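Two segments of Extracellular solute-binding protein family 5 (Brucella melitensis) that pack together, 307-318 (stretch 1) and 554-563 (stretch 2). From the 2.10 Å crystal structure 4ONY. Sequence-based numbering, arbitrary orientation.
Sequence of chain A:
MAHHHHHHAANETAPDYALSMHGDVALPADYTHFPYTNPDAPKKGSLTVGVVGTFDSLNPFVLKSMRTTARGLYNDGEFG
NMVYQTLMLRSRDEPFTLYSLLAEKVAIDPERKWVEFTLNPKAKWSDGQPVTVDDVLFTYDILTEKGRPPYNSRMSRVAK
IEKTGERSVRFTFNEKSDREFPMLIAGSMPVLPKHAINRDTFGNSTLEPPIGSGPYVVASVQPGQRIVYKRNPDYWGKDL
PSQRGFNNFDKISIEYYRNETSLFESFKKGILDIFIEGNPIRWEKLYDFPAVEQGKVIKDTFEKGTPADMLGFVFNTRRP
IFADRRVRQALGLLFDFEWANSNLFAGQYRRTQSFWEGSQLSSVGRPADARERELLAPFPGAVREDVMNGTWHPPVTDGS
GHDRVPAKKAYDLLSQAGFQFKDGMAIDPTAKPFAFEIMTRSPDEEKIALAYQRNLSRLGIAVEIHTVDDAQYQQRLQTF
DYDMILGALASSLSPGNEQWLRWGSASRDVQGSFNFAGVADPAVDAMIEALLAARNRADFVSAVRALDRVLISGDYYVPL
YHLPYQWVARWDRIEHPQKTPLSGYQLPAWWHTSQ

Stretch 1 307-318: PADMLGFVFNTR
Stretch 2 (554-563) GDYYVPLYHL

Antiparallel pairing of two strands far apart in sequence, burying 834 Å² in all. Strand 557-559 runs at 148° to the strand that ends at Phe 315, with Gly 312 facing Pro 559, Phe 313 facing Val 558 and Val 314 facing Tyr 557 (CA-CA 4.3, 5.0 and 4.6 Å). Four backbone hydrogen bonds fix this register: Leu 560 N to Leu 311 O (2.8 Å), Phe 313 N to Val 558 O (3.0 Å), Val 558 N to Phe 313 O (2.7 Å) and Phe 315 N to Tyr 556 O (3.1 Å). A water accepts from Leu 311 N and donates to Asp 309 O and Tyr 561 O.

Tyr 557 (phi/psi -117/150, chi1 -79°, chi2 50°) covers the most surface. Val 314 (chi1 t) lays CG2 over its ring face, a CH-pi contact 3.6 Å from the centroid, while Met 310 (t, p, p) brings CG to 3.7 Å from Tyr 557 CD2. A CB on Gly 312 would point to the sheet face of Val 314 and Tyr 557, clashing with Val 558 O at 2.8 Å.

On the sheet face of Phe 313 and Val 558, apolar side chains make van der Waals contact: Phe 313 (chi1 m, chi2 -75°) packs CB 4.1 Å from Val 558 CB and CE2 3.8 Å from Leu 560 CD2. Leu 560 (m, t; phi/psi -102/-99) leaves strand geometry; its CD1 lies 4.0 Å from Leu 311 CG (Leu 311 t, p). Phe 315 CE2 reaches Val 558 CG2 at 3.5 Å.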

# COMPACT_ATOMS: atom_id res chain seq x y z
N PRO A 307 7.75 -2.18 -1.27
CA PRO A 307 8.34 -1.35 -0.21
C PRO A 307 7.60 -1.39 1.12
O PRO A 307 6.43 -1.73 1.18
CB PRO A 307 8.28 0.07 -0.78
CG PRO A 307 7.28 0.02 -1.90
CD PRO A 307 7.17 -1.40 -2.37
N ALA A 308 8.33 -1.05 2.17
CA ALA A 308 7.74 -0.90 3.48
C ALA A 308 7.21 0.54 3.57
O ALA A 308 7.88 1.49 3.10
CB ALA A 308 8.80 -1.14 4.53
N ASP A 309 6.01 0.72 4.12
CA ASP A 309 5.40 2.04 4.21
C ASP A 309 6.32 2.94 5.05
O ASP A 309 6.88 2.50 6.06
CB ASP A 309 4.03 1.93 4.86
CG ASP A 309 2.96 1.35 3.92
OD1 ASP A 309 3.19 1.16 2.69
OD2 ASP A 309 1.88 1.12 4.44
N MET A 310 6.47 4.19 4.63
CA MET A 310 7.16 5.18 5.48
C MET A 310 6.38 5.49 6.77
O MET A 310 5.15 5.62 6.76
CB MET A 310 7.35 6.47 4.70
CG MET A 310 8.04 7.60 5.44
SD MET A 310 9.66 7.33 6.18
CE MET A 310 10.62 7.21 4.67
N LEU A 311 7.12 5.53 7.88
CA LEU A 311 6.70 6.16 9.10
C LEU A 311 7.85 7.11 9.46
O LEU A 311 9.01 6.70 9.50
CB LEU A 311 6.50 5.13 10.23
CG LEU A 311 6.19 5.69 11.62
CD1 LEU A 311 4.85 6.43 11.65
CD2 LEU A 311 6.14 4.58 12.65
N GLY A 312 7.54 8.36 9.74
CA GLY A 312 8.56 9.33 10.12
C GLY A 312 8.02 10.50 10.87
O GLY A 312 6.80 10.74 10.84
N PHE A 313 8.92 11.28 11.51
CA PHE A 313 8.53 12.59 11.99
C PHE A 313 8.55 13.50 10.80
O PHE A 313 9.44 13.38 9.95
CB PHE A 313 9.47 13.11 13.06
CG PHE A 313 9.43 12.38 14.35
CD1 PHE A 313 8.36 12.54 15.22
CD2 PHE A 313 10.48 11.56 14.73
CE1 PHE A 313 8.33 11.90 16.44
CE2 PHE A 313 10.45 10.92 15.99
CZ PHE A 313 9.37 11.10 16.84
N VAL A 314 7.55 14.35 10.67
CA VAL A 314 7.39 15.25 9.56
C VAL A 314 7.60 16.68 10.00
O VAL A 314 6.96 17.14 10.93
CB VAL A 314 6.00 15.13 8.92
CG1 VAL A 314 5.93 16.01 7.68
CG2 VAL A 314 5.74 13.70 8.45
N PHE A 315 8.51 17.37 9.35
CA PHE A 315 8.73 18.79 9.60
C PHE A 315 7.75 19.60 8.76
O PHE A 315 7.72 19.45 7.53
CB PHE A 315 10.13 19.23 9.13
CG PHE A 315 11.30 18.59 9.88
CD1 PHE A 315 11.71 19.09 11.11
CD2 PHE A 315 12.01 17.57 9.29
CE1 PHE A 315 12.80 18.54 11.79
CE2 PHE A 315 13.09 16.99 9.96
CZ PHE A 315 13.48 17.49 11.21
N ASN A 316 6.98 20.49 9.39
CA ASN A 316 6.21 21.48 8.61
C ASN A 316 7.11 22.63 8.14
O ASN A 316 7.29 23.61 8.85
CB ASN A 316 5.03 22.05 9.39
CG ASN A 316 4.11 22.90 8.52
OD1 ASN A 316 4.36 23.09 7.33
ND2 ASN A 316 3.05 23.45 9.14
N THR A 317 7.60 22.51 6.91
CA THR A 317 8.56 23.47 6.35
C THR A 317 7.93 24.84 6.15
O THR A 317 8.64 25.81 5.96
CB THR A 317 9.24 23.01 5.02
OG1 THR A 317 8.31 23.03 3.94
CG2 THR A 317 9.88 21.63 5.14
N ARG A 318 6.60 24.93 6.21
CA ARG A 318 5.95 26.25 6.17
C ARG A 318 6.29 27.10 7.40
O ARG A 318 6.13 28.32 7.38
CB ARG A 318 4.40 26.11 6.08
CG ARG A 318 3.92 25.27 4.89
CD ARG A 318 2.42 24.94 5.03
NE ARG A 318 1.89 24.00 4.03
CZ ARG A 318 1.98 22.69 4.11
NH1 ARG A 318 2.65 22.11 5.10
NH2 ARG A 318 1.46 21.93 3.15
N GLY A 554 16.11 16.66 1.13
CA GLY A 554 15.38 17.75 1.72
C GLY A 554 15.13 17.62 3.23
O GLY A 554 14.64 18.56 3.84
N ASP A 555 15.41 16.46 3.81
CA ASP A 555 15.05 16.18 5.21
C ASP A 555 13.63 16.70 5.56
O ASP A 555 13.42 17.47 6.51
CB ASP A 555 16.12 16.72 6.16
CG ASP A 555 17.42 15.97 6.03
OD1 ASP A 555 17.55 14.89 6.68
OD2 ASP A 555 18.30 16.44 5.28
N TYR A 556 12.66 16.23 4.77
CA TYR A 556 11.27 16.55 5.04
C TYR A 556 10.68 15.65 6.12
O TYR A 556 9.83 16.09 6.86
CB TYR A 556 10.47 16.44 3.75
CG TYR A 556 10.95 17.39 2.65
CD1 TYR A 556 10.90 18.75 2.84
CD2 TYR A 556 11.45 16.92 1.48
CE1 TYR A 556 11.33 19.63 1.88
CE2 TYR A 556 11.87 17.78 0.49
CZ TYR A 556 11.80 19.13 0.67
OH TYR A 556 12.26 19.98 -0.31
N TYR A 557 11.16 14.41 6.17
CA TYR A 557 10.84 13.43 7.19
C TYR A 557 12.11 13.07 7.94
O TYR A 557 13.22 13.14 7.38
CB TYR A 557 10.28 12.15 6.57
CG TYR A 557 8.82 12.18 6.13
CD1 TYR A 557 8.33 13.18 5.34
CD2 TYR A 557 7.95 11.17 6.49
CE1 TYR A 557 7.01 13.17 4.91
CE2 TYR A 557 6.64 11.18 6.08
CZ TYR A 557 6.19 12.17 5.29
OH TYR A 557 4.90 12.20 4.89
N VAL A 558 11.98 12.71 9.21
CA VAL A 558 13.00 11.97 9.94
C VAL A 558 12.48 10.53 9.85
O VAL A 558 11.52 10.17 10.52
CB VAL A 558 13.10 12.35 11.41
CG1 VAL A 558 14.21 11.57 12.09
CG2 VAL A 558 13.30 13.86 11.56
N PRO A 559 13.09 9.71 9.00
CA PRO A 559 12.54 8.38 8.77
C PRO A 559 12.73 7.51 10.03
O PRO A 559 13.80 7.53 10.65
CB PRO A 559 13.34 7.89 7.57
CG PRO A 559 14.68 8.56 7.70
CD PRO A 559 14.37 9.93 8.30
N LEU A 560 11.71 6.72 10.38
CA LEU A 560 11.75 5.94 11.61
C LEU A 560 12.07 4.49 11.30
O LEU A 560 13.24 4.19 11.06
CB LEU A 560 10.45 6.13 12.39
CG LEU A 560 10.28 7.53 12.99
CD1 LEU A 560 8.92 7.78 13.66
CD2 LEU A 560 11.41 7.81 13.97
N TYR A 561 11.07 3.61 11.24
CA TYR A 561 11.32 2.19 11.23
C TYR A 561 10.13 1.40 10.73
O TYR A 561 9.00 1.90 10.63
CB TYR A 561 11.73 1.72 12.64
CG TYR A 561 10.82 2.30 13.70
CD1 TYR A 561 9.51 1.84 13.86
CD2 TYR A 561 11.24 3.33 14.49
CE1 TYR A 561 8.67 2.41 14.81
CE2 TYR A 561 10.43 3.86 15.44
CZ TYR A 561 9.15 3.41 15.59
OH TYR A 561 8.37 3.98 16.55
N HIS A 562 10.41 0.15 10.41
CA HIS A 562 9.45 -0.76 9.80
C HIS A 562 9.85 -2.16 10.21
O HIS A 562 11.00 -2.40 10.67
CB HIS A 562 9.51 -0.63 8.26
CG HIS A 562 10.80 -1.09 7.67
ND1 HIS A 562 11.95 -0.31 7.68
CD2 HIS A 562 11.16 -2.27 7.12
CE1 HIS A 562 12.96 -1.01 7.18
NE2 HIS A 562 12.51 -2.19 6.82
N LEU A 563 8.95 -3.11 9.99
CA LEU A 563 9.23 -4.51 10.30
C LEU A 563 9.87 -5.15 9.08
O LEU A 563 9.31 -5.11 8.05
CB LEU A 563 7.91 -5.23 10.65
CG LEU A 563 7.35 -4.86 12.02
CD1 LEU A 563 6.04 -5.58 12.23
CD2 LEU A 563 8.33 -5.19 13.13
O HOH W 1 8.87 3.02 7.76